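Local coordinates for protein xylose isomerase-like TIM barrel (Anabaena variabilis ATCC 29413, PDB 2QW5) that binds zinc and D-xylose at the mouth of a TIM barrel and probably acts as a sugar or sugar-phosphate isomerase or epimerase, at residues Asn21-Asp25 and Asn66-Leu70; Ile132-Pro138 and His187-Pro193; Leu40-Tyr45 and Ala318-Ile322. All blocks are in the same frame, centred on the assembly; numbering follows the deposited sequence. Where two conformers were deposited one is given.

Contact 1: residues Asn21-Asp25 and Asn66-Leu70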
ATOM      1  N   ASN A  21      -4.717 -24.502   1.635  1.00 19.28           N
ATOM      2  CA  ASN A  21      -5.805 -24.941   2.526  1.00 22.02           C
ATOM      3  C   ASN A  21      -6.327 -26.324   2.124  1.00 24.05           C
ATOM      4  O   ASN A  21      -6.931 -26.494   1.053  1.00 24.44           O
ATOM      5  CB  ASN A  21      -6.955 -23.921   2.508  1.00 22.69           C
ATOM      6  CG  ASN A  21      -7.927 -24.101   3.665  1.00 20.58           C
ATOM      7  OD1 ASN A  21      -8.254 -25.221   4.087  1.00 23.01           O
ATOM      8  ND2 ASN A  21      -8.392 -22.988   4.199  1.00 22.18           N
ATOM      9  N   LEU A  22      -6.103 -27.292   3.012  1.00 22.39           N
ATOM     10  CA  LEU A  22      -6.531 -28.660   2.794  1.00 24.39           C
ATOM     11  C   LEU A  22      -8.055 -28.863   2.937  1.00 24.38           C
ATOM     12  O   LEU A  22      -8.532 -29.902   2.501  1.00 25.28           O
ATOM     13  CB  LEU A  22      -5.711 -29.662   3.678  1.00 22.86           C
ATOM     14  CG  LEU A  22      -4.415 -30.189   3.029  1.00 20.18           C
ATOM     15  CD1 LEU A  22      -4.774 -31.197   1.926  1.00 29.21           C
ATOM     16  CD2 LEU A  22      -3.477 -29.128   2.484  1.00 24.63           C
ATOM     17  N   GLN A  23      -8.793 -27.901   3.518  1.00 26.82           N
ATOM     18  CA  GLN A  23     -10.262 -27.977   3.700  1.00 27.51           C
ATOM     19  C   GLN A  23     -10.677 -29.380   4.160  1.00 26.66           C
ATOM     20  O   GLN A  23     -11.433 -30.083   3.458  1.00 25.47           O
ATOM     21  CB  GLN A  23     -10.985 -27.650   2.389  1.00 28.41           C
ATOM     22  CG  GLN A  23     -10.623 -26.360   1.690  1.00 30.08           C
ATOM     23  CD  GLN A  23     -11.660 -26.034   0.598  1.00 32.92           C
ATOM     24  OE1 GLN A  23     -12.863 -25.913   0.897  1.00 34.85           O
ATOM     25  NE2 GLN A  23     -11.207 -25.888  -0.644  1.00 27.87           N
ATOM     26  N   PRO A  24     -10.153 -29.821   5.318  1.00 26.33           N
ATOM     27  CA  PRO A  24     -10.409 -31.201   5.793  1.00 28.99           C
ATOM     28  C   PRO A  24     -11.898 -31.589   5.974  1.00 29.38           C
ATOM     29  O   PRO A  24     -12.251 -32.759   5.851  1.00 28.88           O
ATOM     30  CB  PRO A  24      -9.650 -31.234   7.121  1.00 28.65           C
ATOM     31  CG  PRO A  24      -9.647 -29.828   7.583  1.00 26.82           C
ATOM     32  CD  PRO A  24      -9.372 -29.075   6.319  1.00 28.78           C
ATOM     33  N   ASP A  25     -12.721 -30.588   6.253  1.00 30.92           N
ATOM     34  CA  ASP A  25     -14.201 -30.675   6.357  1.00 33.99           C
ATOM     35  C   ASP A  25     -15.018 -30.664   5.042  1.00 36.38           C
ATOM     36  O   ASP A  25     -16.222 -30.944   5.077  1.00 41.45           O
ATOM     37  CB  ASP A  25     -14.734 -29.538   7.256  1.00 35.08           C
ATOM     38  CG  ASP A  25     -14.258 -28.127   6.839  1.00 41.76           C
ATOM     39  OD1 ASP A  25     -13.270 -27.948   6.054  1.00 46.05           O
ATOM     40  OD2 ASP A  25     -14.873 -27.169   7.360  1.00 58.36           O
ATOM     41  N   ASN A  66     -11.586 -32.644  12.326  1.00 21.47           N
ATOM     42  CA  ASN A  66     -11.583 -32.643  10.852  1.00 21.29           C
ATOM     43  C   ASN A  66     -10.338 -33.272  10.252  1.00 20.01           C
ATOM     44  O   ASN A  66     -10.437 -34.091   9.352  1.00 19.17           O
ATOM     45  CB  ASN A  66     -11.761 -31.227  10.292  1.00 21.67           C
ATOM     46  CG  ASN A  66     -13.136 -30.659  10.559  1.00 25.25           C
ATOM     47  OD1 ASN A  66     -14.106 -31.389  10.835  1.00 25.52           O
ATOM     48  ND2 ASN A  66     -13.232 -29.352  10.467  1.00 22.45           N
ATOM     49  N   TYR A  67      -9.161 -32.891  10.744  1.00 18.67           N
ATOM     50  CA  TYR A  67      -7.901 -33.483  10.218  1.00 17.11           C
ATOM     51  C   TYR A  67      -7.780 -34.989  10.571  1.00 17.39           C
ATOM     52  O   TYR A  67      -7.200 -35.757   9.805  1.00 18.45           O
ATOM     53  CB  TYR A  67      -6.667 -32.656  10.667  1.00 15.89           C
ATOM     54  CG  TYR A  67      -6.553 -31.329   9.905  1.00 15.50           C
ATOM     55  CD1 TYR A  67      -6.097 -31.309   8.587  1.00 19.07           C
ATOM     56  CD2 TYR A  67      -6.805 -30.095  10.519  1.00 22.57           C
ATOM     57  CE1 TYR A  67      -5.952 -30.115   7.869  1.00 21.20           C
ATOM     58  CE2 TYR A  67      -6.653 -28.874   9.802  1.00 21.99           C
ATOM     59  CZ  TYR A  67      -6.218 -28.900   8.490  1.00 17.22           C
ATOM     60  OH  TYR A  67      -6.085 -27.741   7.773  1.00 18.73           O
ATOM     61  N   THR A  68      -8.319 -35.390  11.729  1.00 19.65           N
ATOM     62  CA  THR A  68      -8.354 -36.809  12.117  1.00 17.99           C
ATOM     63  C   THR A  68      -9.211 -37.537  11.067  1.00 20.30           C
ATOM     64  O   THR A  68      -8.815 -38.576  10.547  1.00 24.35           O
ATOM     65  CB  THR A  68      -8.929 -37.020  13.516  1.00 16.18           C
ATOM     66  OG1 THR A  68      -8.075 -36.408  14.499  1.00 22.54           O
ATOM     67  CG2 THR A  68      -9.079 -38.539  13.821  1.00 16.68           C
ATOM     68  N   ASN A  69     -10.344 -36.946  10.711  1.00 22.61           N
ATOM     69  CA  ASN A  69     -11.220 -37.523   9.685  1.00 22.66           C
ATOM     70  C   ASN A  69     -10.577 -37.553   8.301  1.00 23.81           C
ATOM     71  O   ASN A  69     -10.851 -38.470   7.516  1.00 26.92           O
ATOM     72  CB  ASN A  69     -12.573 -36.784   9.654  1.00 26.97           C
ATOM     73  CG  ASN A  69     -13.388 -36.963  10.946  1.00 32.27           C
ATOM     74  OD1 ASN A  69     -13.121 -37.837  11.755  1.00 29.66           O
ATOM     75  ND2 ASN A  69     -14.376 -36.114  11.131  1.00 36.19           N
ATOM     76  N   LEU A  70      -9.735 -36.560   7.982  1.00 22.21           N
ATOM     77  CA  LEU A  70      -8.995 -36.550   6.724  1.00 20.74           C
ATOM     78  C   LEU A  70      -8.011 -37.723   6.720  1.00 21.39           C
ATOM     79  O   LEU A  70      -7.958 -38.474   5.754  1.00 21.01           O
ATOM     80  CB  LEU A  70      -8.273 -35.196   6.463  1.00 20.27           C
ATOM     81  CG  LEU A  70      -7.449 -35.052   5.168  1.00 20.09           C
ATOM     82  CD1 LEU A  70      -8.307 -35.297   3.905  1.00 21.85           C
ATOM     83  CD2 LEU A  70      -6.748 -33.711   5.090  1.00 20.43           C
TER
HETATM   84  O   HOH W   1      -4.935 -26.425   5.628  1.00 19.30           O

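Contact 2: residues Ile132-Pro138 and His187-Pro193. With XLS (D-xylose), chain C.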
ATOM      1  N   ILE A 132       8.869 -15.835  14.225  1.00 17.55           N
ATOM      2  CA  ILE A 132       8.431 -14.510  13.841  1.00 16.78           C
ATOM      3  C   ILE A 132       7.295 -14.780  12.803  1.00 18.44           C
ATOM      4  O   ILE A 132       7.491 -15.647  11.925  1.00 18.25           O
ATOM      5  CB  ILE A 132       9.559 -13.718  13.149  1.00 20.80           C
ATOM      6  CG1 ILE A 132      10.827 -13.634  14.040  1.00 23.90           C
ATOM      7  CG2 ILE A 132       9.080 -12.322  12.723  1.00 17.50           C
ATOM      8  CD1 ILE A 132      10.621 -12.910  15.333  1.00 22.03           C
ATOM      9  N   PRO A 133       6.143 -14.074  12.911  1.00 18.99           N
ATOM     10  CA  PRO A 133       5.010 -14.204  11.969  1.00 18.54           C
ATOM     11  C   PRO A 133       5.431 -14.068  10.520  1.00 18.68           C
ATOM     12  O   PRO A 133       6.132 -13.130  10.186  1.00 16.41           O
ATOM     13  CB  PRO A 133       4.101 -13.045  12.366  1.00 19.43           C
ATOM     14  CG  PRO A 133       4.305 -12.930  13.822  1.00 20.29           C
ATOM     15  CD  PRO A 133       5.794 -13.118  13.983  1.00 21.35           C
ATOM     16  N   TYR A 134       4.991 -15.001   9.673  1.00 20.35           N
ATOM     17  CA  TYR A 134       5.446 -15.048   8.300  1.00 16.63           C
ATOM     18  C   TYR A 134       4.974 -13.846   7.502  1.00 18.58           C
ATOM     19  O   TYR A 134       3.782 -13.580   7.456  1.00 16.67           O
ATOM     20  CB  TYR A 134       4.975 -16.329   7.599  1.00 18.67           C
ATOM     21  CG  TYR A 134       5.270 -16.309   6.124  1.00 21.07           C
ATOM     22  CD1 TYR A 134       6.552 -16.579   5.645  1.00 19.38           C
ATOM     23  CD2 TYR A 134       4.263 -16.015   5.194  1.00 19.08           C
ATOM     24  CE1 TYR A 134       6.840 -16.539   4.299  1.00 20.57           C
ATOM     25  CE2 TYR A 134       4.550 -15.953   3.850  1.00 20.26           C
ATOM     26  CZ  TYR A 134       5.828 -16.225   3.406  1.00 27.30           C
ATOM     27  OH  TYR A 134       6.078 -16.175   2.077  1.00 18.79           O
ATOM     28  N   GLY A 135       5.920 -13.166   6.849  1.00 20.30           N
ATOM     29  CA  GLY A 135       5.638 -11.994   6.014  1.00 18.41           C
ATOM     30  C   GLY A 135       5.174 -10.730   6.688  1.00 21.11           C
ATOM     31  O   GLY A 135       4.757  -9.838   5.993  1.00 24.39           O
ATOM     32  N   VAL A 136       5.308 -10.626   8.020  1.00 19.14           N
ATOM     33  CA  VAL A 136       4.842  -9.501   8.773  1.00 19.04           C
ATOM     34  C   VAL A 136       6.069  -8.672   9.056  1.00 20.70           C
ATOM     35  O   VAL A 136       6.682  -8.775  10.123  1.00 19.57           O
ATOM     36  CB  VAL A 136       4.101  -9.920  10.089  1.00 20.88           C
ATOM     37  CG1 VAL A 136       3.618  -8.685  10.897  1.00 21.41           C
ATOM     38  CG2 VAL A 136       2.912 -10.843   9.778  1.00 16.33           C
ATOM     39  N   PHE A 137       6.424  -7.837   8.086  1.00 20.35           N
ATOM     40  CA  PHE A 137       7.561  -6.934   8.233  1.00 18.85           C
ATOM     41  C   PHE A 137       7.127  -5.854   9.210  1.00 19.75           C
ATOM     42  O   PHE A 137       6.057  -5.285   9.033  1.00 22.29           O
ATOM     43  CB  PHE A 137       7.995  -6.352   6.872  1.00 19.34           C
ATOM     44  CG  PHE A 137       8.504  -7.382   5.907  1.00 14.89           C
ATOM     45  CD1 PHE A 137       9.840  -7.720   5.846  1.00 22.67           C
ATOM     46  CD2 PHE A 137       7.616  -7.997   5.011  1.00 22.84           C
ATOM     47  CE1 PHE A 137      10.313  -8.684   4.893  1.00 17.04           C
ATOM     48  CE2 PHE A 137       8.054  -8.946   4.101  1.00 15.57           C
ATOM     49  CZ  PHE A 137       9.406  -9.287   4.025  1.00 18.82           C
ATOM     50  N   PRO A 138       7.916  -5.620  10.294  1.00 17.90           N
ATOM     51  CA  PRO A 138       7.488  -4.649  11.285  1.00 19.11           C
ATOM     52  C   PRO A 138       7.546  -3.215  10.811  1.00 18.13           C
ATOM     53  O   PRO A 138       8.353  -2.888   9.963  1.00 18.35           O
ATOM     54  CB  PRO A 138       8.464  -4.858  12.460  1.00 20.21           C
ATOM     55  CG  PRO A 138       9.619  -5.492  11.904  1.00 20.29           C
ATOM     56  CD  PRO A 138       9.165  -6.285  10.689  1.00 18.16           C
ATOM     57  N   HIS A 187      14.893 -13.007   3.138  1.00 16.87           N
ATOM     58  CA  HIS A 187      14.512 -11.607   3.408  1.00 14.04           C
ATOM     59  C   HIS A 187      13.418 -11.089   2.448  1.00 14.68           C
ATOM     60  O   HIS A 187      12.667 -10.200   2.806  1.00 14.26           O
ATOM     61  CB  HIS A 187      15.726 -10.685   3.259  1.00 16.85           C
ATOM     62  CG  HIS A 187      16.232 -10.574   1.844  1.00 14.12           C
ATOM     63  ND1 HIS A 187      15.886  -9.534   1.009  1.00 13.13           N
ATOM     64  CD2 HIS A 187      16.988 -11.414   1.099  1.00 16.98           C
ATOM     65  CE1 HIS A 187      16.442  -9.723  -0.170  1.00 17.89           C
ATOM     66  NE2 HIS A 187      17.114 -10.857  -0.144  1.00 13.64           N
ATOM     67  N   TRP A 188      13.368 -11.620   1.221  1.00 15.05           N
ATOM     68  CA  TRP A 188      12.311 -11.266   0.285  1.00 16.38           C
ATOM     69  C   TRP A 188      10.919 -11.571   0.798  1.00 15.68           C
ATOM     70  O   TRP A 188       9.981 -10.864   0.415  1.00 14.96           O
ATOM     71  CB  TRP A 188      12.514 -11.919  -1.080  1.00 15.15           C
ATOM     72  CG  TRP A 188      13.521 -11.236  -1.944  1.00 12.64           C
ATOM     73  CD1 TRP A 188      14.704 -11.732  -2.333  1.00 17.10           C
ATOM     74  CD2 TRP A 188      13.427  -9.921  -2.525  1.00 11.37           C
ATOM     75  NE1 TRP A 188      15.360 -10.834  -3.127  1.00 14.06           N
ATOM     76  CE2 TRP A 188      14.585  -9.720  -3.286  1.00 11.50           C
ATOM     77  CE3 TRP A 188      12.461  -8.911  -2.502  1.00 12.90           C
ATOM     78  CZ2 TRP A 188      14.830  -8.527  -3.993  1.00 15.49           C
ATOM     79  CZ3 TRP A 188      12.689  -7.736  -3.244  1.00 16.23           C
ATOM     80  CH2 TRP A 188      13.876  -7.561  -3.960  1.00 13.93           C
ATOM     81  N   GLU A 189      10.779 -12.624   1.617  1.00 14.24           N
ATOM     82  CA  GLU A 189       9.491 -13.054   2.151  1.00 16.22           C
ATOM     83  C   GLU A 189       9.180 -12.719   3.596  1.00 16.39           C
ATOM     84  O   GLU A 189       8.022 -12.654   3.909  1.00 16.32           O
ATOM     85  CB  GLU A 189       9.339 -14.566   2.023  1.00 20.20           C
ATOM     86  CG  GLU A 189       9.404 -15.115   0.623  1.00 12.97           C
ATOM     87  CD  GLU A 189       9.272 -16.618   0.602  1.00 16.73           C
ATOM     88  OE1 GLU A 189       8.423 -17.172   1.315  1.00 21.06           O
ATOM     89  OE2 GLU A 189       9.986 -17.239  -0.182  1.00 19.61           O
ATOM     90  N   THR A 190      10.167 -12.484   4.471  1.00 13.63           N
ATOM     91  CA  THR A 190       9.844 -12.326   5.887  1.00 12.82           C
ATOM     92  C   THR A 190      11.001 -11.611   6.574  1.00 12.86           C
ATOM     93  O   THR A 190      12.089 -11.685   6.052  1.00 12.92           O
ATOM     94  CB  THR A 190       9.556 -13.750   6.496  1.00 15.88           C
ATOM     95  OG1 THR A 190       8.724 -13.626   7.661  1.00 13.82           O
ATOM     96  CG2 THR A 190      10.820 -14.547   6.777  1.00 15.12           C
ATOM     97  N   PRO A 191      10.768 -10.895   7.701  1.00 14.99           N
ATOM     98  CA  PRO A 191      11.861 -10.140   8.368  1.00 14.16           C
ATOM     99  C   PRO A 191      12.961 -10.946   9.033  1.00 15.64           C
ATOM    100  O   PRO A 191      14.096 -10.452   9.154  1.00 17.81           O
ATOM    101  CB  PRO A 191      11.114  -9.283   9.380  1.00 13.02           C
ATOM    102  CG  PRO A 191       9.907 -10.072   9.676  1.00 15.50           C
ATOM    103  CD  PRO A 191       9.484 -10.644   8.378  1.00 18.67           C
ATOM    104  N   GLY A 192      12.639 -12.173   9.444  1.00 15.16           N
ATOM    105  CA  GLY A 192      13.606 -13.077  10.027  1.00 17.49           C
ATOM    106  C   GLY A 192      12.949 -14.257  10.702  1.00 18.41           C
ATOM    107  O   GLY A 192      11.747 -14.252  10.857  1.00 21.25           O
ATOM    108  N   PRO A 193      13.716 -15.311  11.051  1.00 20.20           N
ATOM    109  CA  PRO A 193      15.148 -15.513  10.737  1.00 21.63           C
ATOM    110  C   PRO A 193      15.334 -15.812   9.242  1.00 20.98           C
ATOM    111  O   PRO A 193      14.556 -16.588   8.660  1.00 19.58           O
ATOM    112  CB  PRO A 193      15.566 -16.684  11.640  1.00 22.71           C
ATOM    113  CG  PRO A 193      14.279 -17.423  11.931  1.00 18.68           C
ATOM    114  CD  PRO A 193      13.173 -16.390  11.909  1.00 20.00           C
TER
HETATM  115  C1  XLS C 401       7.276 -20.241   2.445  1.00 51.13           C
HETATM  116  C2  XLS C 401       6.657 -20.488   3.815  1.00 50.44           C
HETATM  117  C3  XLS C 401       5.177 -19.980   3.950  1.00 49.90           C
HETATM  118  C4  XLS C 401       4.281 -20.875   4.783  1.00 43.51           C
HETATM  119  O1  XLS C 401       8.646 -19.903   2.199  1.00 37.62           O
HETATM  120  O2  XLS C 401       6.825 -21.843   4.232  1.00 48.01           O
HETATM  121  O3  XLS C 401       4.421 -19.735   2.763  1.00 53.13           O
HETATM  122  O4  XLS C 401       4.924 -21.133   5.998  1.00 39.24           O
HETATM  123  O   HOH W   2       9.263 -15.365   9.474  1.00 24.68           O

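Contact 3: residues Leu40-Tyr45 and Ala318-Ile322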
ATOM      1  N   LEU A  40       0.461 -38.638  -7.871  1.00 21.19           N
ATOM      2  CA  LEU A  40       1.825 -38.328  -7.466  1.00 20.44           C
ATOM      3  C   LEU A  40       2.595 -39.566  -7.037  1.00 21.42           C
ATOM      4  O   LEU A  40       3.762 -39.702  -7.368  1.00 20.29           O
ATOM      5  CB  LEU A  40       1.817 -37.236  -6.377  1.00 17.90           C
ATOM      6  CG  LEU A  40       1.374 -35.857  -6.935  1.00 20.27           C
ATOM      7  CD1 LEU A  40       0.972 -34.892  -5.853  1.00 18.25           C
ATOM      8  CD2 LEU A  40       2.447 -35.224  -7.803  1.00 17.60           C
ATOM      9  N   GLN A  41       1.921 -40.469  -6.318  1.00 23.90           N
ATOM     10  CA  GLN A  41       2.518 -41.758  -5.907  1.00 26.98           C
ATOM     11  C   GLN A  41       3.062 -42.546  -7.079  1.00 26.79           C
ATOM     12  O   GLN A  41       4.090 -43.201  -6.919  1.00 27.00           O
ATOM     13  CB  GLN A  41       1.513 -42.650  -5.191  1.00 26.58           C
ATOM     14  CG  GLN A  41       1.263 -42.320  -3.784  1.00 32.85           C
ATOM     15  CD  GLN A  41       0.423 -43.404  -3.129  1.00 34.42           C
ATOM     16  OE1 GLN A  41      -0.699 -43.719  -3.582  1.00 43.02           O
ATOM     17  NE2 GLN A  41       0.972 -44.009  -2.101  1.00 29.22           N
ATOM     18  N   ARG A  42       2.377 -42.486  -8.233  1.00 27.69           N
ATOM     19  CA  ARG A  42       2.846 -43.188  -9.438  0.50 28.77           C
ATOM     20  C   ARG A  42       4.213 -42.676  -9.906  1.00 28.21           C
ATOM     21  O   ARG A  42       4.989 -43.446 -10.452  1.00 29.45           O
ATOM     22  CB  ARG A  42       1.809 -43.173 -10.577  0.50 29.20           C
ATOM     23  CG  ARG A  42       0.535 -43.940 -10.249  0.50 31.17           C
ATOM     24  CD  ARG A  42      -0.277 -44.252 -11.501  0.50 32.31           C
ATOM     25  NE  ARG A  42      -1.501 -45.010 -11.211  0.50 37.63           N
ATOM     26  CZ  ARG A  42      -1.583 -46.326 -10.963  0.50 37.55           C
ATOM     27  NH1 ARG A  42      -0.496 -47.113 -10.909  0.50 36.31           N
ATOM     28  NH2 ARG A  42      -2.779 -46.870 -10.732  0.50 30.23           N
ATOM     29  N   PHE A  43       4.524 -41.398  -9.655  1.00 25.61           N
ATOM     30  CA  PHE A  43       5.842 -40.832  -9.975  1.00 25.60           C
ATOM     31  C   PHE A  43       6.922 -41.210  -8.963  1.00 23.06           C
ATOM     32  O   PHE A  43       8.099 -40.939  -9.200  1.00 24.23           O
ATOM     33  CB  PHE A  43       5.808 -39.288 -10.045  1.00 24.61           C
ATOM     34  CG  PHE A  43       4.766 -38.726 -10.968  1.00 25.50           C
ATOM     35  CD1 PHE A  43       4.443 -39.350 -12.182  1.00 25.40           C
ATOM     36  CD2 PHE A  43       4.152 -37.517 -10.660  1.00 23.01           C
ATOM     37  CE1 PHE A  43       3.478 -38.808 -13.043  1.00 31.62           C
ATOM     38  CE2 PHE A  43       3.180 -36.953 -11.512  1.00 24.89           C
ATOM     39  CZ  PHE A  43       2.838 -37.616 -12.715  1.00 31.57           C
ATOM     40  N   GLY A  44       6.517 -41.776  -7.826  1.00 23.09           N
ATOM     41  CA  GLY A  44       7.420 -42.253  -6.788  1.00 23.39           C
ATOM     42  C   GLY A  44       7.388 -41.517  -5.468  1.00 22.35           C
ATOM     43  O   GLY A  44       8.165 -41.836  -4.586  1.00 26.99           O
ATOM     44  N   TYR A  45       6.507 -40.538  -5.321  1.00 21.92           N
ATOM     45  CA  TYR A  45       6.396 -39.779  -4.064  1.00 19.65           C
ATOM     46  C   TYR A  45       5.779 -40.684  -3.015  1.00 20.35           C
ATOM     47  O   TYR A  45       4.808 -41.383  -3.307  1.00 21.67           O
ATOM     48  CB  TYR A  45       5.563 -38.498  -4.252  1.00 20.37           C
ATOM     49  CG  TYR A  45       6.266 -37.436  -5.080  1.00 20.07           C
ATOM     50  CD1 TYR A  45       7.301 -36.681  -4.517  1.00 19.53           C
ATOM     51  CD2 TYR A  45       5.882 -37.156  -6.413  1.00 19.31           C
ATOM     52  CE1 TYR A  45       7.965 -35.719  -5.251  1.00 19.30           C
ATOM     53  CE2 TYR A  45       6.523 -36.172  -7.158  1.00 20.27           C
ATOM     54  CZ  TYR A  45       7.554 -35.433  -6.561  1.00 19.48           C
ATOM     55  OH  TYR A  45       8.235 -34.474  -7.283  1.00 15.39           O
ATOM     56  N   ALA A 318       5.917 -31.936 -11.355  1.00 20.64           N
ATOM     57  CA  ALA A 318       6.106 -32.859 -10.204  1.00 21.52           C
ATOM     58  C   ALA A 318       6.961 -34.074 -10.578  1.00 22.47           C
ATOM     59  O   ALA A 318       7.881 -34.465  -9.848  1.00 21.30           O
ATOM     60  CB  ALA A 318       4.745 -33.318  -9.647  1.00 20.19           C
ATOM     61  N   ASP A 319       6.676 -34.641 -11.746  1.00 23.93           N
ATOM     62  CA  ASP A 319       7.404 -35.805 -12.232  1.00 25.28           C
ATOM     63  C   ASP A 319       8.860 -35.462 -12.541  1.00 26.38           C
ATOM     64  O   ASP A 319       9.766 -36.201 -12.152  1.00 24.18           O
ATOM     65  CB  ASP A 319       6.710 -36.396 -13.462  1.00 26.09           C
ATOM     66  CG  ASP A 319       7.233 -37.774 -13.836  1.00 26.76           C
ATOM     67  OD1 ASP A 319       7.690 -38.532 -12.944  1.00 27.31           O
ATOM     68  OD2 ASP A 319       7.135 -38.101 -15.033  1.00 35.68           O
ATOM     69  N   GLU A 320       9.090 -34.345 -13.238  1.00 22.69           N
ATOM     70  CA  GLU A 320      10.465 -33.917 -13.550  1.00 23.24           C
ATOM     71  C   GLU A 320      11.234 -33.593 -12.282  1.00 20.95           C
ATOM     72  O   GLU A 320      12.448 -33.795 -12.242  1.00 18.91           O
ATOM     73  CB  GLU A 320      10.479 -32.666 -14.441  1.00 25.31           C
ATOM     74  CG  GLU A 320       9.914 -32.861 -15.833  1.00 24.72           C
ATOM     75  CD  GLU A 320      10.766 -33.759 -16.740  1.00 39.78           C
ATOM     76  OE1 GLU A 320      12.014 -33.765 -16.635  1.00 36.21           O
ATOM     77  OE2 GLU A 320      10.170 -34.463 -17.585  1.00 50.15           O
ATOM     78  N   ALA A 321      10.524 -33.079 -11.276  1.00 19.65           N
ATOM     79  CA  ALA A 321      11.145 -32.700  -9.966  1.00 20.59           C
ATOM     80  C   ALA A 321      11.744 -33.942  -9.226  1.00 20.43           C
ATOM     81  O   ALA A 321      12.886 -33.910  -8.742  1.00 22.53           O
ATOM     82  CB  ALA A 321      10.100 -31.966  -9.089  1.00 18.13           C
ATOM     83  N   ILE A 322      10.961 -35.024  -9.149  1.00 20.38           N
ATOM     84  CA  ILE A 322      11.421 -36.255  -8.490  1.00 18.96           C
ATOM     85  C   ILE A 322      12.534 -36.898  -9.326  1.00 21.04           C
ATOM     86  O   ILE A 322      13.476 -37.395  -8.748  1.00 20.42           O
ATOM     87  CB  ILE A 322      10.274 -37.250  -8.136  1.00 21.75           C
ATOM     88  CG1 ILE A 322      10.790 -38.441  -7.307  1.00 19.83           C
ATOM     89  CG2 ILE A 322       9.504 -37.717  -9.401  1.00 21.15           C
ATOM     90  CD1 ILE A 322       9.686 -39.114  -6.433  1.00 17.88           C
TER
HETATM   91  O   HOH W   3       9.205 -40.364 -11.681  1.00 33.92           O

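Contact 1: residues Asn21-Asp25 and Asn66-Leu70
N66, on the helix 60-76, meets the loop 21-25 at its closest backbone approach: its CA lies 5.4 Å from the CA of P24. Its carbonyl O is 3.7 Å from P24 CB, its own CB is 3.7 Å from P24 CG, and its amide ND2 lies 3.5 Å from D25 CB at the exposed margin. One residue on, the Y67 ring lies over the proline: P24 CG sits 3.6 Å from the ring centroid, 11° off the normal, a CH-pi contact. L22 CB approaches the edge of the same ring, 4.2 Å from Y67 CE1. The phenol bridges back to the loop backbone through water 1, which is 2.8 Å from Y67 OH and accepts from L22 N at 3.0 Å. An Asx turn, Q23 N to N21 OD1 at 2.8 Å, folds the loop just before the proline. L70, one helical turn after N66, closes the apolar patch, its CB 4.2 Å from P24 CB and its CD2 4.4 Å from L22 CB. Beyond the two segments, F50 of strand 47-51 touches both L22 and L70, while I117 of helix 101-120 packs on Y67. The arrangement belongs to a TIM barrel: the loop joining the first strand to its helix packs, mainly through P24, on the helix that follows the second strand.

Contact 2: residues Ile132-Pro138 and His187-Pro193
F137 has P191 CD over one ring face, 4.2 Å from the centroid and 21° off the normal, in a CH-pi contact, and turns its edge to the carbonyls of H187 and W188. F137 CE1 lies 3.5 Å from H187 O, and F137 CZ is 3.3 Å from T190 N. P191 is wedged in by more neighbours: its CG lies 3.9 Å from I132 CG2 and 3.5 Å from V136 O, and its CB 3.8 Å from P138 CD. A type II turn from P133 to V136 carries G135 at positive phi, where glycine is favoured; G135 N donates to T190 OG1 (3.0 Å), and G135 CA makes a CA-H...O contact with E189 O (3.2 Å). Water 2 links the two loops, accepting from T190 OG1 at 2.6 Å and donating to I132 O at 3.0 Å and G192 O at 3.1 Å. These are the loops after the fourth and fifth strands of the TIM barrel, at the C-terminal ends where such barrels hold their active sites, and both supply residues to the xylose pocket. Y134 OH donates to E189 OE1 (2.7 Å), which lies 2.9 Å from XLS O1. E189 O sits over one face of the Y134 ring and XLS O3 over the opposite face, 3.8 Å from Y134 CZ. A cis peptide precedes P193, whose CD is 4.2 Å from I132 CG1. At the subunit interface, H187 ND1 hydrogen-bonds to R294 O of the second subunit, and W188 stacks on W188 of that subunit.

Contact 3: residues Leu40-Tyr45 and Ala318-Ile322
L40, on the helix 27-42, reaches across with CD2 to A318 CB at 3.5 Å, joining this helix to the C-terminal helix 314-332. F43 comes next and lies against the acidic side chain of D319: D319 CB is 3.8 Å from the F43 ring centroid and 5° off its normal, a CH-pi contact, while D319 OD1 lies 3.4 Å from F43 CD1. The F43 carbonyl faces the same residue through water 3, which donates to F43 O at 2.8 Å and to D319 OD1 at 2.7 Å. F43 CB also packs on I322 CG2 at 4.1 Å. At G44 the chain leaves the helix in a Schellman motif. Its phi of 113° would jam a side chain against the preceding carbonyl, and a CB there would also come tight against I322 CD1, which is 3.5 Å from G44 C. Y45 brings the end of its side chain to helix 314-332, with A318 O at the ring edge. Its hydroxyl OH donates to A318 O at 2.6 Å, an oxygen that also accepts from I322 N at 3.2 Å within the helix, and I322 CD1 covers one Y45 ring face, 3.9 Å from the centroid and 11° off the normal. I11 and I13 of the first barrel strand and V280 of the last touch the same tyrosine, so the contact lies over the seam where strands 11-14 and 278-280 meet and the barrel closes. Its chemistry is mixed: apolar contacts supply the bulk, while the buried phenol finds its acceptor in a helix carbonyl and a water joins F43 O to D319 OD1.

All three contacts belong to one eight-stranded parallel barrel, and none touches another. Contacts 1 and 3 share the first strand-helix unit: 21-25 precedes helix 27-42 and 40-45 lies at its end. They cross along the chain, with centres 24 Å apart and nearest atoms about 10 Å apart. Contact 2 follows contact 1 in sequence (centres 28 Å apart, nearest atoms about 13 Å) and falls between the segments of contact 3, 31 Å away between centres, across the chain's centre. Contact 1 joins the loop after the first strand to helix 60-76, contact 3 brings the last helix back to the first, and contact 2 unites two loops that each give a residue to the xylose pocket, and adjoins the second subunit.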